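Local coordinates for uncharacterized protein (Burkholderia thailandensis, PDB 6AR7) that is of unknown function but is probably an exported all-helical protein related to the lysozyme inhibitor LprI, at residues 217-220 / 221-225; 166-169 / 170-174; 93-96 / 97-100; 157-160 / 161-165. One frame throughout, in Å; residues are numbered along the deposited sequence.

Contact 1: 217-220 / 221-225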
loop_
_atom_site.group_PDB
_atom_site.type_symbol
_atom_site.label_atom_id
_atom_site.label_comp_id
_atom_site.label_asym_id
_atom_site.label_seq_id
_atom_site.Cartn_x
_atom_site.Cartn_y
_atom_site.Cartn_z
ATOM N N LEU A 217 -2.566 10.128 2.617
ATOM C CA LEU A 217 -2.150 11.527 2.686
ATOM C C LEU A 217 -3.125 12.345 3.520
ATOM O O LEU A 217 -2.720 13.267 4.238
ATOM C CB LEU A 217 -2.038 12.113 1.275
ATOM C CG LEU A 217 -0.992 11.498 0.340
ATOM C CD1 LEU A 217 -1.024 12.198 -0.992
ATOM C CD2 LEU A 217 0.415 11.519 0.937
ATOM N N LYS A 218 -4.420 12.025 3.440
ATOM C CA LYS A 218 -5.407 12.754 4.234
ATOM C C LYS A 218 -5.174 12.530 5.722
ATOM O O LYS A 218 -5.219 13.470 6.528
ATOM C CB LYS A 218 -6.816 12.332 3.825
ATOM C CG LYS A 218 -7.931 12.947 4.642
ATOM C CD LYS A 218 -9.291 12.434 4.178
ATOM C CE LYS A 218 -10.428 13.163 4.887
ATOM N NZ LYS A 218 -11.379 12.217 5.539
ATOM N N ARG A 219 -4.948 11.278 6.105
ATOM C CA ARG A 219 -4.679 10.984 7.502
ATOM C C ARG A 219 -3.414 11.679 7.962
ATOM O O ARG A 219 -3.378 12.248 9.057
ATOM C CB ARG A 219 -4.572 9.472 7.724
ATOM C CG ARG A 219 -4.208 9.122 9.140
ATOM C CD ARG A 219 -4.350 7.602 9.407
ATOM N NE ARG A 219 -5.678 7.126 9.014
ATOM C CZ ARG A 219 -6.783 7.289 9.737
ATOM N NH1 ARG A 219 -6.730 7.908 10.910
ATOM N NH2 ARG A 219 -7.946 6.835 9.283
ATOM N N PHE A 220 -2.363 11.652 7.134
ATOM C CA PHE A 220 -1.143 12.371 7.478
ATOM C C PHE A 220 -1.440 13.838 7.723
ATOM O O PHE A 220 -0.937 14.437 8.680
ATOM C CB PHE A 220 -0.120 12.248 6.355
ATOM C CG PHE A 220 0.611 10.961 6.331
ATOM C CD1 PHE A 220 0.739 10.201 7.471
ATOM C CD2 PHE A 220 1.176 10.505 5.153
ATOM C CE1 PHE A 220 1.436 9.033 7.440
ATOM C CE2 PHE A 220 1.871 9.318 5.115
ATOM C CZ PHE A 220 1.996 8.579 6.259
ATOM N N SER A 221 -2.221 14.448 6.826
ATOM C CA SER A 221 -2.478 15.878 6.929
ATOM C C SER A 221 -3.224 16.213 8.210
ATOM O O SER A 221 -3.058 17.310 8.750
ATOM C CB SER A 221 -3.271 16.371 5.717
ATOM O OG SER A 221 -4.615 15.935 5.803
ATOM N N GLU A 222 -4.016 15.272 8.723
ATOM C CA GLU A 222 -4.739 15.463 9.975
ATOM C C GLU A 222 -3.912 15.078 11.189
ATOM O O GLU A 222 -4.336 15.325 12.325
ATOM C CB GLU A 222 -6.023 14.633 9.973
ATOM C CG GLU A 222 -7.012 15.012 8.888
ATOM C CD GLU A 222 -8.050 13.920 8.659
ATOM O OE1 GLU A 222 -7.789 12.757 9.049
ATOM O OE2 GLU A 222 -9.117 14.210 8.080
ATOM N N THR A 223 -2.737 14.509 10.978
ATOM C CA THR A 223 -1.923 13.986 12.057
ATOM C C THR A 223 -0.679 14.814 12.325
ATOM O O THR A 223 -0.376 15.097 13.485
ATOM C CB THR A 223 -1.513 12.538 11.737
ATOM O OG1 THR A 223 -2.687 11.726 11.582
ATOM C CG2 THR A 223 -0.649 11.973 12.847
ATOM N N VAL A 224 0.038 15.231 11.276
ATOM C CA VAL A 224 1.321 15.884 11.477
ATOM C C VAL A 224 1.120 17.166 12.261
ATOM O O VAL A 224 0.106 17.862 12.114
ATOM C CB VAL A 224 2.031 16.155 10.136
ATOM C CG1 VAL A 224 1.384 17.348 9.384
ATOM C CG2 VAL A 224 3.525 16.399 10.375
ATOM N N ASN A 225 2.087 17.456 13.133
ATOM C CA ASN A 225 2.067 18.609 14.027
ATOM C C ASN A 225 3.349 19.397 13.791
ATOM O O ASN A 225 4.444 18.907 14.083
ATOM C CB ASN A 225 1.949 18.157 15.484
ATOM C CG ASN A 225 1.783 19.316 16.441
ATOM O OD1 ASN A 225 1.604 20.456 16.022
ATOM N ND2 ASN A 225 1.852 19.029 17.739
#

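Contact 2: 166-169 / 170-174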
loop_
_atom_site.group_PDB
_atom_site.type_symbol
_atom_site.label_atom_id
_atom_site.label_comp_id
_atom_site.label_asym_id
_atom_site.label_seq_id
_atom_site.Cartn_x
_atom_site.Cartn_y
_atom_site.Cartn_z
ATOM N N ARG A 166 -4.520 17.475 -3.768
ATOM C CA ARG A 166 -5.067 18.368 -2.752
ATOM C C ARG A 166 -4.549 18.009 -1.363
ATOM O O ARG A 166 -4.063 18.870 -0.619
ATOM C CB ARG A 166 -6.586 18.301 -2.795
ATOM C CG ARG A 166 -7.273 19.179 -1.815
ATOM C CD ARG A 166 -8.696 19.409 -2.261
ATOM N NE ARG A 166 -9.579 18.283 -1.985
ATOM C CZ ARG A 166 -10.193 18.097 -0.820
ATOM N NH1 ARG A 166 -10.007 18.958 0.176
ATOM N NH2 ARG A 166 -10.994 17.055 -0.652
ATOM N N TYR A 167 -4.679 16.746 -0.972
ATOM C CA TYR A 167 -4.171 16.368 0.340
ATOM C C TYR A 167 -2.647 16.366 0.374
ATOM O O TYR A 167 -2.063 16.664 1.420
ATOM C CB TYR A 167 -4.748 15.016 0.767
ATOM C CG TYR A 167 -6.180 15.172 1.207
ATOM C CD1 TYR A 167 -6.483 15.802 2.411
ATOM C CD2 TYR A 167 -7.238 14.724 0.411
ATOM C CE1 TYR A 167 -7.793 15.971 2.824
ATOM C CE2 TYR A 167 -8.556 14.884 0.822
ATOM C CZ TYR A 167 -8.825 15.509 2.031
ATOM O OH TYR A 167 -10.123 15.673 2.452
ATOM N N TYR A 168 -1.984 16.065 -0.748
ATOM C CA TYR A 168 -0.524 16.163 -0.781
ATOM C C TYR A 168 -0.070 17.577 -0.444
ATOM O O TYR A 168 0.845 17.780 0.364
ATOM C CB TYR A 168 0.015 15.742 -2.151
ATOM C CG TYR A 168 1.508 15.939 -2.311
ATOM C CD1 TYR A 168 2.393 14.942 -1.950
ATOM C CD2 TYR A 168 2.029 17.139 -2.799
ATOM C CE1 TYR A 168 3.760 15.118 -2.076
ATOM C CE2 TYR A 168 3.398 17.328 -2.934
ATOM C CZ TYR A 168 4.257 16.305 -2.567
ATOM O OH TYR A 168 5.618 16.468 -2.683
ATOM N N GLU A 169 -0.707 18.568 -1.047
ATOM C CA GLU A 169 -0.303 19.950 -0.806
ATOM C C GLU A 169 -0.650 20.396 0.612
ATOM O O GLU A 169 0.143 21.087 1.260
ATOM C CB GLU A 169 -0.942 20.867 -1.847
ATOM C CG GLU A 169 -0.317 20.671 -3.221
ATOM C CD GLU A 169 1.167 21.001 -3.240
ATOM O OE1 GLU A 169 1.601 21.861 -2.440
ATOM O OE2 GLU A 169 1.907 20.371 -4.028
ATOM N N LYS A 170 -1.830 20.017 1.108
ATOM C CA LYS A 170 -2.182 20.318 2.493
ATOM C C LYS A 170 -1.180 19.690 3.466
ATOM O O LYS A 170 -0.771 20.334 4.437
ATOM C CB LYS A 170 -3.611 19.845 2.776
ATOM C CG LYS A 170 -4.121 20.139 4.184
ATOM C CD LYS A 170 -5.577 19.705 4.346
ATOM C CE LYS A 170 -5.921 19.392 5.802
ATOM N NZ LYS A 170 -7.028 18.387 5.945
ATOM N N LEU A 171 -0.778 18.432 3.228
ATOM C CA LEU A 171 0.211 17.785 4.092
ATOM C C LEU A 171 1.558 18.487 4.001
ATOM O O LEU A 171 2.184 18.793 5.022
ATOM C CB LEU A 171 0.365 16.310 3.716
ATOM C CG LEU A 171 1.526 15.544 4.378
ATOM C CD1 LEU A 171 1.426 15.502 5.903
ATOM C CD2 LEU A 171 1.575 14.116 3.809
ATOM N N ARG A 172 2.019 18.748 2.777
ATOM C CA ARG A 172 3.325 19.367 2.610
ATOM C C ARG A 172 3.401 20.683 3.368
ATOM O O ARG A 172 4.430 20.997 3.980
ATOM C CB ARG A 172 3.626 19.588 1.133
ATOM C CG ARG A 172 4.899 20.376 0.914
ATOM C CD ARG A 172 5.605 20.014 -0.376
ATOM N NE ARG A 172 5.163 20.832 -1.501
ATOM C CZ ARG A 172 5.536 20.622 -2.761
ATOM N NH1 ARG A 172 5.091 21.416 -3.730
ATOM N NH2 ARG A 172 6.339 19.597 -3.056
ATOM N N ALA A 173 2.319 21.468 3.342
ATOM C CA ALA A 173 2.328 22.760 4.021
ATOM C C ALA A 173 2.308 22.614 5.540
ATOM O O ALA A 173 2.819 23.489 6.243
ATOM C CB ALA A 173 1.153 23.617 3.555
ATOM N N ARG A 174 1.700 21.552 6.068
ATOM C CA ARG A 174 1.591 21.397 7.516
ATOM C C ARG A 174 2.798 20.709 8.141
ATOM O O ARG A 174 2.897 20.662 9.372
ATOM C CB ARG A 174 0.317 20.626 7.878
ATOM C CG ARG A 174 -0.941 21.481 7.846
ATOM C CD ARG A 174 -2.178 20.646 8.067
ATOM N NE ARG A 174 -3.400 21.419 7.879
ATOM C CZ ARG A 174 -4.534 21.190 8.535
ATOM N NH1 ARG A 174 -4.601 20.201 9.417
ATOM N NH2 ARG A 174 -5.600 21.944 8.305
#

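Contact 3: 93-96 / 97-100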
loop_
_atom_site.group_PDB
_atom_site.type_symbol
_atom_site.label_atom_id
_atom_site.label_comp_id
_atom_site.label_asym_id
_atom_site.label_seq_id
_atom_site.Cartn_x
_atom_site.Cartn_y
_atom_site.Cartn_z
ATOM N N GLU A 93 8.634 5.343 2.144
ATOM C CA GLU A 93 7.417 5.647 2.881
ATOM C C GLU A 93 7.608 5.442 4.389
ATOM O O GLU A 93 7.018 6.167 5.196
ATOM C CB GLU A 93 6.283 4.778 2.351
ATOM C CG GLU A 93 4.929 5.068 2.948
ATOM C CD GLU A 93 4.289 6.310 2.366
ATOM O OE1 GLU A 93 4.804 6.846 1.354
ATOM O OE2 GLU A 93 3.263 6.744 2.933
ATOM N N ALA A 94 8.439 4.476 4.789
ATOM C CA ALA A 94 8.723 4.311 6.216
ATOM C C ALA A 94 9.339 5.573 6.808
ATOM O O ALA A 94 9.056 5.927 7.957
ATOM C CB ALA A 94 9.639 3.105 6.440
ATOM N N HIS A 95 10.189 6.268 6.040
ATOM C CA HIS A 95 10.746 7.529 6.524
ATOM C C HIS A 95 9.656 8.578 6.675
ATOM O O HIS A 95 9.705 9.406 7.590
ATOM C CB HIS A 95 11.816 8.061 5.564
ATOM C CG HIS A 95 12.935 7.104 5.298
ATOM N ND1 HIS A 95 13.414 6.228 6.245
ATOM C CD2 HIS A 95 13.672 6.890 4.185
ATOM C CE1 HIS A 95 14.397 5.515 5.728
ATOM N NE2 HIS A 95 14.578 5.903 4.479
ATOM N N LEU A 96 8.684 8.584 5.761
ATOM C CA LEU A 96 7.591 9.546 5.845
ATOM C C LEU A 96 6.698 9.238 7.037
ATOM O O LEU A 96 6.272 10.147 7.758
ATOM C CB LEU A 96 6.775 9.534 4.549
ATOM C CG LEU A 96 5.471 10.349 4.535
ATOM C CD1 LEU A 96 5.736 11.817 4.867
ATOM C CD2 LEU A 96 4.774 10.216 3.151
ATOM N N VAL A 97 6.422 7.956 7.267
ATOM C CA VAL A 97 5.616 7.582 8.424
ATOM C C VAL A 97 6.293 8.046 9.714
ATOM O O VAL A 97 5.647 8.586 10.619
ATOM C CB VAL A 97 5.360 6.069 8.410
ATOM C CG1 VAL A 97 4.773 5.613 9.744
ATOM C CG2 VAL A 97 4.430 5.715 7.269
ATOM N N ARG A 98 7.605 7.843 9.821
ATOM C CA ARG A 98 8.294 8.267 11.038
ATOM C C ARG A 98 8.277 9.778 11.193
ATOM O O ARG A 98 8.021 10.290 12.290
ATOM C CB ARG A 98 9.731 7.762 11.055
ATOM C CG ARG A 98 10.479 8.215 12.313
ATOM C CD ARG A 98 11.915 7.748 12.330
ATOM N NE ARG A 98 12.544 7.877 11.021
ATOM C CZ ARG A 98 12.789 6.852 10.208
ATOM N NH1 ARG A 98 12.462 5.617 10.574
ATOM N NH2 ARG A 98 13.360 7.061 9.031
ATOM N N ALA A 99 8.538 10.510 10.109
ATOM C CA ALA A 99 8.547 11.964 10.201
ATOM C C ALA A 99 7.195 12.501 10.648
ATOM O O ALA A 99 7.131 13.466 11.410
ATOM C CB ALA A 99 8.937 12.570 8.853
ATOM N N VAL A 100 6.098 11.890 10.201
ATOM C CA VAL A 100 4.788 12.374 10.623
ATOM C C VAL A 100 4.535 12.033 12.089
ATOM O O VAL A 100 4.155 12.895 12.886
ATOM C CB VAL A 100 3.676 11.818 9.713
ATOM C CG1 VAL A 100 2.306 12.024 10.364
ATOM C CG2 VAL A 100 3.716 12.521 8.347
HETATM O O HOH W 1 12.301 10.373 9.669
#

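Contact 4: 157-160 / 161-165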
loop_
_atom_site.group_PDB
_atom_site.type_symbol
_atom_site.label_atom_id
_atom_site.label_comp_id
_atom_site.label_asym_id
_atom_site.label_seq_id
_atom_site.Cartn_x
_atom_site.Cartn_y
_atom_site.Cartn_z
ATOM N N CYS A 157 -10.678 8.402 -12.222
ATOM C CA CYS A 157 -9.241 8.565 -12.043
ATOM C C CYS A 157 -8.891 10.030 -11.819
ATOM O O CYS A 157 -8.101 10.361 -10.925
ATOM C CB CYS A 157 -8.514 8.008 -13.276
ATOM S SG CYS A 157 -6.726 7.814 -13.091
ATOM N N GLU A 158 -9.500 10.921 -12.606
ATOM C CA GLU A 158 -9.236 12.349 -12.483
ATOM C C GLU A 158 -9.652 12.881 -11.115
ATOM O O GLU A 158 -8.937 13.691 -10.516
ATOM C CB GLU A 158 -9.969 13.101 -13.602
ATOM C CG GLU A 158 -9.871 14.608 -13.524
ATOM C CD GLU A 158 -8.528 15.149 -13.994
ATOM O OE1 GLU A 158 -7.593 14.351 -14.260
ATOM O OE2 GLU A 158 -8.415 16.391 -14.114
ATOM N N HIS A 159 -10.808 12.451 -10.606
ATOM C CA HIS A 159 -11.239 12.918 -9.291
ATOM C C HIS A 159 -10.307 12.418 -8.188
ATOM O O HIS A 159 -9.974 13.170 -7.267
ATOM C CB HIS A 159 -12.670 12.469 -9.023
ATOM C CG HIS A 159 -13.159 12.800 -7.649
ATOM N ND1 HIS A 159 -13.550 14.070 -7.285
ATOM C CD2 HIS A 159 -13.299 12.032 -6.542
ATOM C CE1 HIS A 159 -13.929 14.068 -6.020
ATOM N NE2 HIS A 159 -13.781 12.844 -5.545
ATOM N N ALA A 160 -9.863 11.156 -8.273
ATOM C CA ALA A 160 -8.972 10.614 -7.252
ATOM C C ALA A 160 -7.627 11.318 -7.285
ATOM O O ALA A 160 -7.084 11.681 -6.236
ATOM C CB ALA A 160 -8.795 9.109 -7.448
ATOM N N LEU A 161 -7.111 11.572 -8.490
ATOM C CA LEU A 161 -5.872 12.329 -8.638
ATOM C C LEU A 161 -6.018 13.740 -8.086
ATOM O O LEU A 161 -5.100 14.267 -7.445
ATOM C CB LEU A 161 -5.479 12.399 -10.114
ATOM C CG LEU A 161 -4.035 12.753 -10.441
ATOM C CD1 LEU A 161 -3.137 11.679 -9.843
ATOM C CD2 LEU A 161 -3.854 12.839 -11.943
ATOM N N PHE A 162 -7.156 14.380 -8.353
ATOM C CA PHE A 162 -7.387 15.724 -7.836
ATOM C C PHE A 162 -7.336 15.737 -6.310
ATOM O O PHE A 162 -6.726 16.625 -5.702
ATOM C CB PHE A 162 -8.735 16.247 -8.333
ATOM C CG PHE A 162 -9.024 17.659 -7.918
ATOM C CD1 PHE A 162 -8.559 18.726 -8.677
ATOM C CD2 PHE A 162 -9.743 17.922 -6.759
ATOM C CE1 PHE A 162 -8.815 20.034 -8.295
ATOM C CE2 PHE A 162 -9.993 19.225 -6.367
ATOM C CZ PHE A 162 -9.529 20.282 -7.144
ATOM N N ASP A 163 -7.995 14.769 -5.674
ATOM C CA ASP A 163 -7.981 14.688 -4.215
ATOM C C ASP A 163 -6.584 14.401 -3.687
ATOM O O ASP A 163 -6.160 14.975 -2.677
ATOM C CB ASP A 163 -8.947 13.608 -3.740
ATOM C CG ASP A 163 -10.384 14.091 -3.698
ATOM O OD1 ASP A 163 -10.615 15.312 -3.879
ATOM O OD2 ASP A 163 -11.278 13.252 -3.452
HETATM N N MSE A 164 -5.858 13.514 -4.351
HETATM C CA MSE A 164 -4.518 13.172 -3.911
HETATM C C MSE A 164 -3.627 14.402 -3.863
HETATM O O MSE A 164 -2.971 14.654 -2.865
HETATM C CB MSE A 164 -3.900 12.138 -4.828
HETATM C CG MSE A 164 -2.853 11.316 -4.129
HETATM SE SE MSE A 164 -1.835 10.268 -5.410
HETATM C CE MSE A 164 -1.034 11.723 -6.442
ATOM N N ASN A 165 -3.609 15.172 -4.952
ATOM C CA ASN A 165 -2.739 16.340 -4.984
ATOM C C ASN A 165 -3.210 17.398 -3.997
ATOM O O ASN A 165 -2.387 18.118 -3.422
ATOM C CB ASN A 165 -2.631 16.875 -6.411
ATOM C CG ASN A 165 -1.865 15.912 -7.317
ATOM O OD1 ASN A 165 -0.833 15.368 -6.909
ATOM N ND2 ASN A 165 -2.371 15.685 -8.532
#

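Contact 1: 217-220 / 221-225
Two hydroxyls and the backbone N-H of Glu222 take up the carbonyls of Lys218 and Arg219 near the C-terminal end of helix 203-223. Ser221 OG reaches back one turn to Lys218 O at 2.6 Å, and Glu222 N comes to the same oxygen at 3.1 Å from the same face of the carbonyl plane, so two donors grip one acceptor. The serine can do this because its OG sits between the backbone N and the carbonyl carbon (chi1 73°), folded against the preceding turn; Lys170 NZ of helix 155-174 also reaches this hydroxyl, weakly. Thr223 OG1 bonds to Arg219 O at 2.7 Å, standing about 41° out of the carbonyl plane. Phe220 O is likewise doubly used: Val224 N meets it nearly head-on, while Thr223 N comes from well above the plane. On the outer surface the Lys218 and Glu222 side chains cross at an angle, and their charges pair only at long range, Lys218 NZ to Glu222 OE2 being 3.9 Å. The inner face carries Leu217 and Phe220; the phenyl ring packs on Leu96 and Val100 of helix 73-101, with Leu171 of helix 155-174 also against Phe220. At the helix surface, Arg219 CG passes Thr223 OG1 at 3.9 Å.

Contact 2: 166-169 / 170-174
Lys170, Leu171, Arg172 and Ala173 give their N-H groups to the carbonyls of Arg166, Tyr167, Tyr168 and Glu169 in regular alpha-helix, Leu171 N to Tyr167 O at 2.8 Å for example. Arg172 is the side chain on which two residues of the preceding turn converge. Glu169 runs alongside it in the same direction, bent at chi2 (-61°), and brings OE2 to 3.4 Å from Arg172 NH1. OE2 sits above the guanidinium rather than in line with its N-H groups, the two planes being 78° apart; this salt bridge is therefore one of charge alone. Tyr168 crosses the same guanidinium with the planes 68° apart, its CE2 over one face near the rim and Tyr168 OH 3.2 Å from Arg172 NH2. The ring of Tyr168 also touches Leu183 and Val184 of helix 180-197, at the seam where helix 155-174 packs on its neighbours within the LprI-like region. One residue back, Tyr167 lies beside Lys170, whose extended chain carries Lys170 NZ to the ring edge, 4.0 Å from Tyr167 CE1. Leu171 is the buried member here, touching Leu183 of helix 180-197, and Leu171 CB rests 3.4 Å from Tyr167 O.

Contact 3: 93-96 / 97-100
The imidazole of His95 and the guanidinium of Arg98 run alongside each other in the same direction, with their planes 50° apart. They meet at their edges: Arg98 NH2 comes close to the plane of the histidine ring and gives a weak hydrogen bond to His95 ND1, 2.9 Å long but bent to 128° at the hydrogen. Seen from the arginine, the ND1 and CE1 side of the imidazole lies at the guanidinium edge, while Ala94 O lies over one face, about 4.2 Å above the plane and nearer the border of the group than its centre; this oxygen takes its hydrogen bond from Arg98 N. The arginine gets there by folding back: CG leaves opposite the backbone N, and the turn comes at chi3 (41°), which swings the guanidinium toward the preceding turn. A water accepts from Arg98 NE at 2.8 Å and gives a weak bond to His95 O, linking the base of the guanidinium to the backbone. The Arg98 side chain is poorly ordered, so this exposed arrangement is probably mobile.

The pair lies on the outer side of helix 73-101, in a region related to LprI; its backbone bonds here are the regular i to i+4 set, such as Val97 N to Glu93 O at 2.8 Å. The inner side is different in character. Leu96 and Val100 lie together one turn apart, Leu96 CD1 to Val100 CG2 at 4.1 Å, and both touch Met175. Leu96 also touches Leu183 and Ala186 of helix 180-197. The buried carboxylate of Glu93 is satisfied by a salt bridge to Arg213 and a hydrogen bond from Trp89 NE1, while Val97 CG2 packs 3.3 Å from Glu93 O.

Contact 4: 157-160 / 161-165
His159 and Asp163 meet one helical turn apart, yet their polar ends make no hydrogen bond. His159 NE2 stands 3.3 Å from Asp163 OD2 with the angle too poor for one, because the carboxylate rides over one face of the imidazole, its plane turned 67° from the ring. The histidine is swung out opposite its backbone N (chi1 175°), whereas the aspartate CG lies beside its own N (chi1 -81°), and the two side chains cross over the helix surface. The other carboxylate oxygen, Asp163 OD1, makes a weak, long ion pair with Arg166 NE.

Across the two segments the backbone bonds are the regular i to i+4 set of an alpha-helix. Leu161 N donates to Cys157 O at 2.9 Å, and Phe162 N to Glu158 O at the same length. Asp163 N donates to His159 O at 3.0 Å, and the N-H of selenomethionine Met164 donates to Ala160 O. The carbonyl of Leu161 is used in turn by Asn165 N. Cys157 SG is spent in the disulfide to Cys151, which ties the start of helix 155-174 to the chain just ahead of it; Leu161 lies on Cys151 as well.

Along the inner side of the helix, Cys157 and Ala160 touch Ile210 of helix 203-223. Met164 reaches further into the bundle, packing on Val214 and Leu217 of that helix and on Gln187 and Trp190 of helix 180-197.

In the fold
Contacts 4 and 2 follow each other along helix 155-174, their centres about 13 Å apart and their segments adjoining in sequence. Contact 1, on helix 203-223, lies against both: its centre is about 8 Å from that of contact 2, where Lys218 CE meets Tyr167 OH at 3.5 Å, and about 17 Å from that of contact 4, touched through Leu217. Contact 3 belongs to helix 73-101, in the N-terminal half of the chain, and reaches contact 1 across a centre separation of about 11 Å. Among these four, contact 1 is the one that touches the other three; the nearest atoms of contacts 2 and 3 are about 4 Å apart and those of contacts 3 and 4 about 10 Å.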